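Local coordinates for protein phenazine-1-carboxylate N-methyltransferase (Pseudomonas aeruginosa, PDB 2IP2) that methylates phenazine-1-carboxylate with S-adenosyl-L-methionine to give 5-methylphenazine-1-carboxylate, a step in the biosynthesis of the virulence pigment pyocyanine, at residues A[31-34]-A[35-38]. Residues are numbered along the deposited sequence; the frame is centred on the assembly and turned at random.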
loop_
_atom_site.group_PDB
_atom_site.type_symbol
_atom_site.label_atom_id
_atom_site.label_comp_id
_atom_site.label_asym_id
_atom_site.label_seq_id
_atom_site.Cartn_x
_atom_site.Cartn_y
_atom_site.Cartn_z
ATOM N N LEU A 31 16.127 -5.308 6.858
ATOM C CA LEU A 31 17.122 -6.392 6.740
ATOM C C LEU A 31 18.439 -5.992 6.036
ATOM O O LEU A 31 19.411 -6.784 6.061
ATOM C CB LEU A 31 16.513 -7.581 6.020
ATOM C CG LEU A 31 15.389 -8.279 6.804
ATOM C CD1 LEU A 31 15.016 -9.485 5.990
ATOM C CD2 LEU A 31 15.756 -8.638 8.287
ATOM N N GLY A 32 18.455 -4.817 5.421
ATOM C CA GLY A 32 19.635 -4.305 4.686
ATOM C C GLY A 32 19.975 -5.142 3.451
ATOM O O GLY A 32 21.119 -5.197 3.022
ATOM N N LEU A 33 18.961 -5.728 2.826
ATOM C CA LEU A 33 19.158 -6.542 1.597
ATOM C C LEU A 33 19.885 -5.806 0.457
ATOM O O LEU A 33 20.735 -6.365 -0.222
ATOM C CB LEU A 33 17.820 -7.089 1.076
ATOM C CG LEU A 33 17.047 -7.998 2.016
ATOM C CD1 LEU A 33 15.816 -8.576 1.251
ATOM C CD2 LEU A 33 17.934 -9.113 2.600
ATOM N N ALA A 34 19.544 -4.554 0.254
ATOM C CA ALA A 34 20.207 -3.787 -0.764
ATOM C C ALA A 34 21.715 -3.608 -0.515
ATOM O O ALA A 34 22.493 -3.667 -1.475
ATOM C CB ALA A 34 19.533 -2.421 -0.896
ATOM N N ASP A 35 22.102 -3.357 0.732
ATOM C CA ASP A 35 23.519 -3.293 1.157
ATOM C C ASP A 35 24.223 -4.626 1.002
ATOM O O ASP A 35 25.304 -4.696 0.400
ATOM C CB ASP A 35 23.594 -2.809 2.597
ATOM C CG ASP A 35 22.844 -1.470 2.764
ATOM O OD1 ASP A 35 23.118 -0.561 1.928
ATOM O OD2 ASP A 35 21.978 -1.360 3.663
ATOM N N LEU A 36 23.599 -5.684 1.526
ATOM C CA LEU A 36 24.134 -7.035 1.353
ATOM C C LEU A 36 24.372 -7.351 -0.109
ATOM O O LEU A 36 25.471 -7.810 -0.490
ATOM C CB LEU A 36 23.222 -8.103 2.021
ATOM C CG LEU A 36 23.032 -7.922 3.540
ATOM C CD1 LEU A 36 21.990 -8.814 4.045
ATOM C CD2 LEU A 36 24.338 -8.249 4.327
ATOM N N ILE A 37 23.358 -7.137 -0.934
ATOM C CA ILE A 37 23.475 -7.406 -2.376
ATOM C C ILE A 37 24.572 -6.606 -3.058
ATOM O O ILE A 37 25.343 -7.187 -3.863
ATOM C CB ILE A 37 22.111 -7.239 -3.126
ATOM C CG1 ILE A 37 21.169 -8.397 -2.705
ATOM C CG2 ILE A 37 22.321 -7.178 -4.633
ATOM C CD1 ILE A 37 19.624 -8.164 -2.991
ATOM N N GLU A 38 24.668 -5.309 -2.757
ATOM C CA GLU A 38 25.708 -4.471 -3.362
ATOM C C GLU A 38 27.098 -4.994 -3.029
ATOM O O GLU A 38 28.015 -4.909 -3.853
ATOM C CB GLU A 38 25.596 -3.018 -2.910
ATOM C CG GLU A 38 26.331 -2.040 -3.821
ATOM C CD GLU A 38 25.877 -2.122 -5.273
ATOM O OE1 GLU A 38 24.765 -2.617 -5.550
ATOM O OE2 GLU A 38 26.585 -1.616 -6.176
#
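Gly32 and Leu36 meet at the first turn of helix 33-38, where Gly32 is both the positive-phi residue of the Schellman motif after helix 6-30 and the N-cap of the next helix. Leu36 N binds Gly32 O at 2.9 Å, almost straight at hydrogen (177°). The following bonds, Ile37 N to Leu33 O at 2.8 Å and Glu38 N to Ala34 O at 3.0 Å, continue the i to i+4 pattern. The Leu36 side chain starts out alongside the same carbonyl, its CG 3.4 Å from Gly32 O, and ends in a loose apolar contact with Leu33, CD2 of Leu33 to CD1 of Leu36 at 4.3 Å. Farther out, Leu33 packs on Met62 of helix 55-67 and Leu36 on Leu47 of helix 44-51, which seats the turn in the helical part of the dimerisation domain. Asn81 ND2 donates to both Ala34 O and Glu38 OE1, tying this helix to strand 78-81, and Asp35 OD1 accepts from Asp90 N. With Ile37 CG1 anti to its own carbonyl carbon (chi1 -70°), the chain runs back beside the preceding turn, placing CG1 3.2 Å from Leu33 O.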